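Local coordinates for isochorismatase family protein (Enterococcus faecalis, PDB 2A67), which probably acts as a hydrolase of the isochorismatase family, although its substrate and exact reaction remain unknown, at residues D[136-141]-D[148-153]; D[38-41]-D[46-49]; D[80-83]-D[88-91]; D[117-122]-D[129-134]. One frame throughout, in Å; residues are numbered along the deposited sequence. Where two conformers were deposited one is given.

Interaction 1: D[136-141]-D[148-153]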
loop_
_atom_site.group_PDB
_atom_site.type_symbol
_atom_site.label_atom_id
_atom_site.label_comp_id
_atom_site.label_asym_id
_atom_site.label_seq_id
_atom_site.Cartn_x
_atom_site.Cartn_y
_atom_site.Cartn_z
ATOM N N THR D 136 -3.189 15.738 0.884
ATOM C CA THR D 136 -2.289 14.936 1.759
ATOM C C THR D 136 -1.025 15.727 2.055
ATOM O O THR D 136 -0.671 16.659 1.329
ATOM C CB THR D 136 -1.896 13.529 1.192
ATOM O OG1 THR D 136 -0.822 13.664 0.260
ATOM C CG2 THR D 136 -3.046 12.845 0.513
ATOM N N SER D 137 -0.339 15.358 3.137
ATOM C CA SER D 137 0.924 16.019 3.434
ATOM C C SER D 137 1.771 15.025 4.219
ATOM O O SER D 137 1.263 13.993 4.681
ATOM C CB SER D 137 0.681 17.306 4.221
ATOM O OG SER D 137 1.900 17.894 4.657
ATOM N N THR D 138 3.055 15.353 4.324
ATOM C CA THR D 138 4.070 14.534 4.997
ATOM C C THR D 138 5.277 15.436 5.324
ATOM O O THR D 138 5.194 16.664 5.189
ATOM C CB THR D 138 4.446 13.269 4.169
ATOM O OG1 THR D 138 5.090 12.323 5.016
ATOM C CG2 THR D 138 5.279 13.541 2.888
ATOM N N LEU D 139 6.373 14.814 5.773
ATOM C CA LEU D 139 7.579 15.482 6.302
ATOM C C LEU D 139 8.768 15.145 5.420
ATOM O O LEU D 139 8.784 14.070 4.799
ATOM C CB LEU D 139 7.853 14.971 7.723
ATOM C CG LEU D 139 6.691 14.990 8.731
ATOM C CD1 LEU D 139 6.990 14.137 9.940
ATOM C CD2 LEU D 139 6.345 16.402 9.188
ATOM N N ASP D 140 9.765 16.041 5.353
ATOM C CA ASP D 140 11.025 15.699 4.707
ATOM C C ASP D 140 11.480 14.520 5.535
ATOM O O ASP D 140 11.315 14.538 6.750
ATOM C CB ASP D 140 12.087 16.826 4.816
ATOM C CG ASP D 140 11.714 18.116 4.029
ATOM O OD1 ASP D 140 10.776 18.132 3.182
ATOM O OD2 ASP D 140 12.381 19.151 4.271
ATOM N N ASN D 141 12.021 13.487 4.904
ATOM C CA ASN D 141 12.420 12.299 5.659
ATOM C C ASN D 141 13.933 12.097 5.735
ATOM O O ASN D 141 14.382 11.011 6.113
ATOM C CB ASN D 141 11.713 11.025 5.148
ATOM C CG ASN D 141 12.203 10.576 3.800
ATOM O OD1 ASN D 141 11.613 9.680 3.163
ATOM N ND2 ASN D 141 13.263 11.182 3.333
ATOM N N GLN D 148 8.726 15.658 -2.939
ATOM C CA GLN D 148 9.097 14.507 -3.768
ATOM C C GLN D 148 8.304 13.259 -3.386
ATOM O O GLN D 148 7.895 12.468 -4.264
ATOM C CB GLN D 148 10.590 14.185 -3.590
ATOM C CG GLN D 148 11.569 15.183 -4.176
ATOM C CD GLN D 148 12.990 14.755 -3.909
ATOM O OE1 GLN D 148 13.437 14.755 -2.765
ATOM N NE2 GLN D 148 13.693 14.344 -4.944
ATOM N N ILE D 149 8.113 13.079 -2.076
ATOM C CA ILE D 149 7.312 11.962 -1.525
ATOM C C ILE D 149 5.854 12.048 -1.976
ATOM O O ILE D 149 5.271 11.043 -2.414
ATOM C CB ILE D 149 7.359 11.875 0.025
ATOM C CG1 ILE D 149 8.802 11.646 0.528
ATOM C CG2 ILE D 149 6.381 10.734 0.535
ATOM C CD1 ILE D 149 8.974 12.007 2.011
ATOM N N ILE D 150 5.280 13.247 -1.852
ATOM C CA ILE D 150 3.925 13.524 -2.316
ATOM C C ILE D 150 3.770 13.285 -3.803
ATOM O O ILE D 150 2.818 12.617 -4.219
ATOM C CB ILE D 150 3.465 14.936 -1.941
ATOM C CG1 ILE D 150 3.165 15.003 -0.447
ATOM C CG2 ILE D 150 2.170 15.300 -2.709
ATOM C CD1 ILE D 150 3.238 16.382 0.149
ATOM N N GLN D 151 4.669 13.845 -4.611
ATOM C CA GLN D 151 4.664 13.599 -6.056
ATOM C C GLN D 151 4.686 12.083 -6.394
ATOM O O GLN D 151 3.889 11.563 -7.213
ATOM C CB GLN D 151 5.846 14.350 -6.690
ATOM C CG GLN D 151 6.120 14.095 -8.149
ATOM C CD GLN D 151 7.433 14.801 -8.627
ATOM O OE1 GLN D 151 8.565 14.548 -8.114
ATOM N NE2 GLN D 151 7.272 15.715 -9.624
ATOM N N HIS D 152 5.620 11.384 -5.766
ATOM C CA HIS D 152 5.794 9.954 -5.980
ATOM C C HIS D 152 4.523 9.142 -5.705
ATOM O O HIS D 152 4.130 8.363 -6.543
ATOM C CB HIS D 152 6.942 9.436 -5.091
ATOM C CG HIS D 152 7.219 7.964 -5.219
ATOM N ND1 HIS D 152 7.641 7.372 -6.395
ATOM C CD2 HIS D 152 7.193 6.976 -4.285
ATOM C CE1 HIS D 152 7.892 6.087 -6.169
ATOM N NE2 HIS D 152 7.604 5.821 -4.902
ATOM N N HIS D 153 3.924 9.305 -4.535
ATOM C CA HIS D 153 2.828 8.441 -4.117
ATOM C C HIS D 153 1.532 8.807 -4.847
ATOM O O HIS D 153 0.772 7.939 -5.252
ATOM C CB HIS D 153 2.637 8.513 -2.599
ATOM C CG HIS D 153 3.592 7.630 -1.850
ATOM N ND1 HIS D 153 4.883 8.014 -1.550
ATOM C CD2 HIS D 153 3.481 6.349 -1.445
ATOM C CE1 HIS D 153 5.529 7.001 -0.984
ATOM N NE2 HIS D 153 4.702 5.978 -0.924
#
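Ile149 meets flat groups at both its ends. Its CD1 methyl lies 3.5 Å from the carbonyl O of Leu139 and also packs against the side-chain amide of Asn141, while its own carbonyl O sits at the edge of the His153 imidazole, in the ring plane. That O takes two donors from opposite faces of its carbonyl plane: His153 N, by the helical backbone bond, and His153 ND1 at 3.2 Å. The ring is thereby fixed in rotation, and it meets His152 and His153 of the second subunit. The remaining contacts across the segments are made by methyl groups. Thr138 CG2 comes within 3.8 Å of Ile149 CG2, the two side chains crossing at about a right angle; with Thr138 OG1 anti to the backbone N (chi1 -162°), the methyl is turned to the helix and the hydroxyl to Glu112, to which it is bonded. Ile150 reaches the strand end, its CD1 4.0 Å from Ser137 CA. Thr136 OG1 is held by Thr111 and Glu154. The arrangement packs helix 146-157 against the end of strand 128-137 and the loop after it, the first half of a beta-alpha-beta crossover in the parallel alpha/beta fold of the isochorismatase family.

Interaction 2: D[38-41]-D[46-49]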
loop_
_atom_site.group_PDB
_atom_site.type_symbol
_atom_site.label_atom_id
_atom_site.label_comp_id
_atom_site.label_asym_id
_atom_site.label_seq_id
_atom_site.Cartn_x
_atom_site.Cartn_y
_atom_site.Cartn_z
ATOM N N ALA D 38 -17.548 20.811 3.973
ATOM C CA ALA D 38 -18.729 21.626 3.764
ATOM C C ALA D 38 -19.638 21.019 2.671
ATOM O O ALA D 38 -20.842 20.928 2.863
ATOM C CB ALA D 38 -18.330 23.109 3.459
ATOM N N VAL D 39 -19.063 20.493 1.600
ATOM C CA VAL D 39 -19.882 19.826 0.529
ATOM C C VAL D 39 -20.568 18.555 1.084
ATOM O O VAL D 39 -21.725 18.278 0.818
ATOM C CB VAL D 39 -18.996 19.424 -0.667
ATOM C CG1 VAL D 39 -19.702 18.465 -1.626
ATOM C CG2 VAL D 39 -18.411 20.652 -1.406
ATOM N N TYR D 40 -19.844 17.767 1.869
ATOM C CA TYR D 40 -20.433 16.571 2.474
ATOM C C TYR D 40 -21.574 16.907 3.408
ATOM O O TYR D 40 -22.602 16.219 3.377
ATOM C CB TYR D 40 -19.334 15.720 3.161
ATOM C CG TYR D 40 -18.645 14.861 2.143
ATOM C CD1 TYR D 40 -17.720 15.419 1.263
ATOM C CD2 TYR D 40 -18.939 13.506 2.038
ATOM C CE1 TYR D 40 -17.097 14.661 0.282
ATOM C CE2 TYR D 40 -18.287 12.708 1.074
ATOM C CZ TYR D 40 -17.380 13.296 0.210
ATOM O OH TYR D 40 -16.751 12.540 -0.758
ATOM N N ARG D 41 -21.437 17.989 4.176
ATOM C CA ARG D 41 -22.528 18.441 5.097
ATOM C C ARG D 41 -23.778 18.850 4.349
ATOM O O ARG D 41 -24.884 18.410 4.683
ATOM C CB ARG D 41 -22.071 19.599 5.985
ATOM C CG ARG D 41 -20.952 19.177 7.010
ATOM C CD ARG D 41 -20.941 20.059 8.281
ATOM N NE ARG D 41 -19.709 19.790 9.000
ATOM C CZ ARG D 41 -19.412 18.625 9.570
ATOM N NH1 ARG D 41 -20.304 17.626 9.599
ATOM N NH2 ARG D 41 -18.245 18.478 10.161
ATOM N N PRO D 46 -21.805 11.073 4.841
ATOM C CA PRO D 46 -20.982 10.758 6.037
ATOM C C PRO D 46 -19.529 11.280 5.963
ATOM O O PRO D 46 -18.879 11.168 4.927
ATOM C CB PRO D 46 -21.001 9.231 6.090
ATOM C CG PRO D 46 -21.953 8.732 5.074
ATOM C CD PRO D 46 -22.248 9.857 4.103
ATOM N N ILE D 47 -19.026 11.819 7.077
ATOM C CA ILE D 47 -17.671 12.304 7.182
ATOM C C ILE D 47 -17.062 11.497 8.361
ATOM O O ILE D 47 -17.663 11.417 9.439
ATOM C CB ILE D 47 -17.562 13.808 7.529
ATOM C CG1 ILE D 47 -18.305 14.678 6.456
ATOM C CG2 ILE D 47 -16.026 14.152 7.827
ATOM C CD1 ILE D 47 -18.588 16.100 6.895
ATOM N N ILE D 48 -15.939 10.852 8.099
ATOM C CA ILE D 48 -15.315 9.898 9.052
ATOM C C ILE D 48 -13.895 10.350 9.311
ATOM O O ILE D 48 -13.061 10.376 8.390
ATOM C CB ILE D 48 -15.294 8.483 8.508
ATOM C CG1 ILE D 48 -16.699 8.035 8.087
ATOM C CG2 ILE D 48 -14.695 7.462 9.571
ATOM C CD1 ILE D 48 -16.739 6.861 7.077
ATOM N N PHE D 49 -13.597 10.707 10.568
ATOM C CA PHE D 49 -12.250 11.067 10.950
ATOM C C PHE D 49 -11.562 9.837 11.538
ATOM O O PHE D 49 -12.131 9.148 12.404
ATOM C CB PHE D 49 -12.267 12.149 12.029
ATOM C CG PHE D 49 -12.689 13.492 11.541
ATOM C CD1 PHE D 49 -14.026 13.893 11.642
ATOM C CD2 PHE D 49 -11.769 14.363 10.988
ATOM C CE1 PHE D 49 -14.415 15.118 11.218
ATOM C CE2 PHE D 49 -12.177 15.625 10.551
ATOM C CZ PHE D 49 -13.495 15.986 10.671
#
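Ile47 points from the start of strand 47-52 into the space between Tyr40 and Arg41, consecutive residues near the end of helix 26-42. The three close the helix-to-strand return of the beta-alpha-beta unit formed by strand 5-10, helix 26-42 and strand 47-52, part of the parallel sheet of this alpha/beta fold. With CG1 anti to the carbonyl carbon (chi1 -58°), Ile47 directs its longer branch at the helix. CG1 abuts the base of Tyr40, 3.6 Å from Tyr40 CB, an apolar contact made close to the backbone and not by the outer part of the ring. The ring itself lies obliquely to Ile47, and its CD2 comes to 3.7 Å from Pro46 O. Beyond that carbonyl the phenol OH is bonded to Glu105 and to Arg5, so the polar end of Tyr40 is tied to strands 103-109 and 5-10 of the same sheet while its CB side serves the helix-strand seam.

Arg41 crosses Ile47 at about a right angle. Its chain, extended from CG to NE, carries the guanidinium past the end of the isoleucine, and salt bridges to Asp76 and Asp71 hold the charged group in place. These carboxylates probably balance the positive charge beside an apolar methyl. One guanidinium face is covered by Ile47 CD1, which stands 3.5 Å above the plane, displaced toward the NH1 rim.

Interaction 3: D[80-83]-D[88-91]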
loop_
_atom_site.group_PDB
_atom_site.type_symbol
_atom_site.label_atom_id
_atom_site.label_comp_id
_atom_site.label_asym_id
_atom_site.label_seq_id
_atom_site.Cartn_x
_atom_site.Cartn_y
_atom_site.Cartn_z
ATOM N N ARG D 80 -10.970 4.836 15.798
ATOM C CA ARG D 80 -9.682 4.712 16.504
ATOM C C ARG D 80 -8.832 3.685 15.764
ATOM O O ARG D 80 -9.312 2.576 15.531
ATOM C CB ARG D 80 -9.890 4.126 17.936
ATOM C CG ARG D 80 -10.779 4.981 18.828
ATOM C CD ARG D 80 -11.057 4.343 20.154
ATOM N NE ARG D 80 -9.856 4.021 20.925
ATOM C CZ ARG D 80 -9.918 3.480 22.120
ATOM N NH1 ARG D 80 -11.114 3.210 22.613
ATOM N NH2 ARG D 80 -8.798 3.185 22.824
ATOM N N LYS D 81 -7.586 4.018 15.458
ATOM C CA LYS D 81 -6.649 3.019 14.904
ATOM C C LYS D 81 -5.311 3.050 15.649
ATOM O O LYS D 81 -4.931 4.056 16.228
ATOM C CB LYS D 81 -6.432 3.221 13.406
ATOM C CG LYS D 81 -5.501 4.357 13.023
ATOM C CD LYS D 81 -5.364 4.408 11.485
ATOM C CE LYS D 81 -4.524 5.531 11.004
ATOM N NZ LYS D 81 -3.072 5.267 11.336
ATOM N N THR D 82 -4.619 1.920 15.589
ATOM C CA THR D 82 -3.302 1.765 16.151
ATOM C C THR D 82 -2.177 1.493 15.094
ATOM O O THR D 82 -0.982 1.665 15.420
ATOM C CB THR D 82 -3.357 0.680 17.226
ATOM O OG1 THR D 82 -3.731 -0.561 16.629
ATOM C CG2 THR D 82 -4.422 1.023 18.269
ATOM N N HIS D 83 -2.552 1.113 13.846
ATOM C CA HIS D 83 -1.614 0.925 12.694
ATOM C C HIS D 83 -1.743 1.987 11.555
ATOM O O HIS D 83 -2.755 2.714 11.497
ATOM C CB HIS D 83 -1.787 -0.478 12.085
ATOM C CG HIS D 83 -0.855 -0.759 10.940
ATOM N ND1 HIS D 83 0.422 -1.285 11.123
ATOM C CD2 HIS D 83 -0.998 -0.572 9.608
ATOM C CE1 HIS D 83 1.019 -1.390 9.945
ATOM N NE2 HIS D 83 0.177 -0.958 9.014
ATOM N N TYR D 88 -7.052 -1.957 9.772
ATOM C CA TYR D 88 -6.338 -3.011 10.489
ATOM C C TYR D 88 -6.757 -2.964 11.951
ATOM O O TYR D 88 -6.433 -1.994 12.654
ATOM C CB TYR D 88 -4.822 -2.857 10.361
ATOM C CG TYR D 88 -4.033 -3.985 11.017
ATOM C CD1 TYR D 88 -3.942 -5.235 10.397
ATOM C CD2 TYR D 88 -3.378 -3.814 12.246
ATOM C CE1 TYR D 88 -3.248 -6.269 10.946
ATOM C CE2 TYR D 88 -2.648 -4.882 12.818
ATOM C CZ TYR D 88 -2.605 -6.099 12.149
ATOM O OH TYR D 88 -1.904 -7.173 12.637
ATOM N N GLN D 89 -7.553 -3.969 12.337
ATOM C CA GLN D 89 -8.085 -4.167 13.718
ATOM C C GLN D 89 -9.009 -3.036 14.183
ATOM O O GLN D 89 -9.108 -2.772 15.396
ATOM C CB GLN D 89 -6.933 -4.368 14.751
ATOM C CG GLN D 89 -6.345 -5.778 14.736
ATOM C CD GLN D 89 -5.018 -5.975 15.539
ATOM O OE1 GLN D 89 -4.497 -7.086 15.567
ATOM N NE2 GLN D 89 -4.455 -4.902 16.124
ATOM N N THR D 90 -9.653 -2.330 13.238
ATOM C CA THR D 90 -10.601 -1.259 13.574
ATOM C C THR D 90 -12.051 -1.630 13.215
ATOM O O THR D 90 -12.327 -2.710 12.659
ATOM C CB THR D 90 -10.284 0.024 12.792
ATOM O OG1 THR D 90 -10.621 -0.195 11.405
ATOM C CG2 THR D 90 -8.840 0.366 12.908
ATOM N N ASN D 91 -12.944 -0.700 13.559
ATOM C CA ASN D 91 -14.347 -0.775 13.231
ATOM C C ASN D 91 -14.664 -0.073 11.884
ATOM O O ASN D 91 -15.818 0.186 11.593
ATOM C CB ASN D 91 -15.176 -0.145 14.365
ATOM C CG ASN D 91 -15.101 -0.935 15.672
ATOM O OD1 ASN D 91 -14.800 -2.130 15.681
ATOM N ND2 ASN D 91 -15.387 -0.269 16.783
HETATM O O HOH W 1 -11.781 1.408 15.744
HETATM O O HOH W 2 -6.341 -0.703 15.361
HETATM O O HOH W 3 -5.042 0.234 12.595
#
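The backbones run antiparallel, with Lys81 facing Thr90 and His83 facing Tyr88, and their CA atoms 6.0 and 6.5 Å apart; waters fill the gap in place of direct backbone bonds. One water joins Arg80 O to Asn91 N, donating to the first and accepting from the second. Two more converge on Tyr88 O, one linking it to Thr82 N and the other to His83 N, the last accepting from His83 N at 2.9 Å. Between these bridges Thr90 CG2 fits against the strand, 3.5 Å from Arg80 O and 3.8 Å from Lys81 CB. Thr90 OG1 bonds Ala86 O in its own loop and Leu92 N at the start of helix 92-98. At the other end His83 CB touches Tyr88 CD2 at 3.7 Å; the rings are oblique, planes at 58°, and both meet His123 of the second subunit, which stacks on His83. Lys81 leads away from Thr90: its chain bends at the last torsion (chi4 71°), placing NZ 2.6 Å from His83 O, above that carbonyl plane, and in a salt bridge with Asp11. Such an aspartate-lysine pair recalls the Asp-Lys-Cys triad of isochorismatase-family hydrolases, although its role here is not established. The contact lies at the surface, where the chain leaves strand 77-81, beside strand 47-52, and folds back before helix 92-98.

Interaction 4: D[117-122]-D[129-134]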
loop_
_atom_site.group_PDB
_atom_site.type_symbol
_atom_site.label_atom_id
_atom_site.label_comp_id
_atom_site.label_asym_id
_atom_site.label_seq_id
_atom_site.Cartn_x
_atom_site.Cartn_y
_atom_site.Cartn_z
ATOM N N THR D 117 -1.313 3.413 2.738
ATOM C CA THR D 117 -1.790 2.096 3.132
ATOM C C THR D 117 -3.292 1.993 3.079
ATOM O O THR D 117 -3.820 1.015 2.597
ATOM C CB THR D 117 -1.303 1.737 4.598
ATOM O OG1 THR D 117 0.100 2.075 4.700
ATOM C CG2 THR D 117 -1.457 0.219 4.834
ATOM N N THR D 118 -3.999 2.963 3.624
ATOM C CA THR D 118 -5.463 2.910 3.669
ATOM C C THR D 118 -6.096 2.914 2.198
ATOM O O THR D 118 -7.081 2.243 1.953
ATOM C CB THR D 118 -5.971 4.086 4.524
ATOM O OG1 THR D 118 -5.342 3.976 5.839
ATOM C CG2 THR D 118 -7.534 4.072 4.661
ATOM N N ILE D 119 -5.445 3.600 1.271
ATOM C CA ILE D 119 -5.865 3.680 -0.172
ATOM C C ILE D 119 -5.702 2.297 -0.835
ATOM O O ILE D 119 -6.657 1.769 -1.375
ATOM C CB ILE D 119 -5.053 4.735 -0.921
ATOM C CG1 ILE D 119 -5.528 6.142 -0.499
ATOM C CG2 ILE D 119 -5.184 4.553 -2.493
ATOM C CD1 ILE D 119 -4.546 7.230 -0.999
ATOM N N ARG D 120 -4.525 1.687 -0.692
ATOM C CA ARG D 120 -4.246 0.327 -1.221
ATOM C C ARG D 120 -5.150 -0.698 -0.588
ATOM O O ARG D 120 -5.705 -1.542 -1.296
ATOM C CB ARG D 120 -2.771 -0.069 -1.045
ATOM C CG ARG D 120 -1.852 0.966 -1.719
ATOM C CD ARG D 120 -0.531 0.383 -2.128
ATOM N NE ARG D 120 0.483 1.463 -2.194
ATOM C CZ ARG D 120 1.482 1.517 -3.075
ATOM N NH1 ARG D 120 1.646 0.565 -4.013
ATOM N NH2 ARG D 120 2.344 2.536 -3.018
HETATM N N MSE D 121 -5.363 -0.582 0.721
HETATM C CA MSE D 121 -6.321 -1.470 1.399
HETATM C C MSE D 121 -7.795 -1.287 0.926
HETATM O O MSE D 121 -8.483 -2.260 0.673
HETATM C CB MSE D 121 -6.195 -1.291 2.930
HETATM C CG MSE D 121 -6.978 -2.292 3.717
HETATM SE SE MSE D 121 -6.203 -4.152 3.713
HETATM C CE MSE D 121 -4.722 -3.830 3.305
ATOM N N ALA D 122 -8.272 -0.055 0.927
ATOM C CA ALA D 122 -9.631 0.236 0.589
ATOM C C ALA D 122 -9.846 -0.256 -0.853
ATOM O O ALA D 122 -10.842 -0.880 -1.102
ATOM C CB ALA D 122 -9.860 1.729 0.663
ATOM N N CYS D 129 -12.324 4.421 -4.791
ATOM C CA CYS D 129 -11.602 5.479 -4.070
ATOM C C CYS D 129 -11.463 6.712 -4.938
ATOM O O CYS D 129 -11.289 6.588 -6.173
ATOM C CB CYS D 129 -10.229 4.985 -3.607
ATOM S SG CYS D 129 -10.459 3.592 -2.468
ATOM N N LEU D 130 -11.573 7.869 -4.271
ATOM C CA LEU D 130 -11.485 9.212 -4.875
ATOM C C LEU D 130 -10.550 10.069 -4.030
ATOM O O LEU D 130 -10.383 9.802 -2.872
ATOM C CB LEU D 130 -12.858 9.890 -4.860
ATOM C CG LEU D 130 -13.998 9.096 -5.545
ATOM C CD1 LEU D 130 -15.295 9.811 -5.241
ATOM C CD2 LEU D 130 -13.780 8.884 -7.043
HETATM N N MSE D 131 -9.975 11.105 -4.612
HETATM C CA MSE D 131 -9.181 12.048 -3.862
HETATM C C MSE D 131 -9.252 13.465 -4.448
HETATM O O MSE D 131 -9.149 13.647 -5.651
HETATM C CB MSE D 131 -7.730 11.610 -3.890
HETATM C CG MSE D 131 -6.839 12.501 -3.061
HETATM SE SE MSE D 131 -5.073 11.651 -2.747
HETATM C CE MSE D 131 -5.416 10.772 -1.027
ATOM N N THR D 132 -9.379 14.465 -3.594
ATOM C CA THR D 132 -9.239 15.858 -4.032
ATOM C C THR D 132 -7.736 16.130 -4.075
ATOM O O THR D 132 -7.019 15.850 -3.097
ATOM C CB THR D 132 -10.000 16.814 -3.059
ATOM O OG1 THR D 132 -11.402 16.584 -3.201
ATOM C CG2 THR D 132 -9.704 18.296 -3.314
ATOM N N PRO D 133 -7.253 16.687 -5.187
ATOM C CA PRO D 133 -5.854 17.079 -5.247
ATOM C C PRO D 133 -5.425 17.943 -4.053
ATOM O O PRO D 133 -6.232 18.706 -3.529
ATOM C CB PRO D 133 -5.814 17.911 -6.558
ATOM C CG PRO D 133 -6.829 17.220 -7.413
ATOM C CD PRO D 133 -7.962 17.013 -6.446
ATOM N N LYS D 134 -4.160 17.837 -3.652
ATOM C CA LYS D 134 -3.586 18.625 -2.549
ATOM C C LYS D 134 -4.253 18.464 -1.195
ATOM O O LYS D 134 -4.487 19.444 -0.466
ATOM C CB LYS D 134 -3.456 20.096 -2.944
ATOM C CG LYS D 134 -2.673 20.261 -4.241
ATOM C CD LYS D 134 -2.627 21.725 -4.702
ATOM C CE LYS D 134 -1.280 21.992 -5.372
ATOM N NZ LYS D 134 -0.879 23.449 -5.193
#
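Ile119 places CG1 anti to its carbonyl carbon (chi1 -74°), so that the longer branch leans from helix 111-125 toward the sheet although CB itself does not aim there. Met131, a selenomethionine, answers from strand 128-137: CG is anti to the backbone N and the chain stays extended until its last torsion (chi3 -93°), where it bends and presents the terminal methyl. Ile119 CD1 and Met131 CE touch at 3.6 Å, end against end, while the two side chains cross at about a right angle. One helical turn further on, Ala122 points toward the strand, and its CB rests 3.7 Å from Cys129 SG. The small alanine lets the sulfur settle close to the helix surface, and Ile119 O lies a looser 4.4 Å from the same sulfur.

Helix and strand belong to the beta-alpha-beta unit of strand 103-109, helix 111-125 and strand 128-137. Their short segments run at 147°, roughly antiparallel, with axes 9.8 Å apart, the spacing of a helix laid on a sheet with side chains between. Cys129 and Met131, alternate residues, both face the helix, whereas Leu130 between them points to the other side of the sheet and touches Thr103 and Arg5. Around the contact, Ile106 packs on both Ile119 and Cys129, and Leu104 lies against Ala122. On the far side of the helix Arg120 forms salt bridges to Asp116 of its own chain and to Asp116 of the second subunit.

Interaction 4 is the buried member, about 8 Å from the chain centre, and is essentially apolar, with only a loose approach of a carbonyl to a sulfur; interactions 1 and 2 are partly buried and also join helix to strand, but polar groups border their methyls. Interaction 3 lies at the surface, and there waters do much of the joining. Interactions 1 and 4 share strand 128-137 and touch each other, Thr136 CG2 packing 3.5 Å from Met131 CE. Interaction 2, about 25 Å from interaction 1 between centres, lies on the opposite side of the chain centre; its strand neighbours that of interaction 3 in the sheet. Interactions 1, 3 and 4 all reach the second subunit, whereas interaction 2 touches no other chain of the assembly.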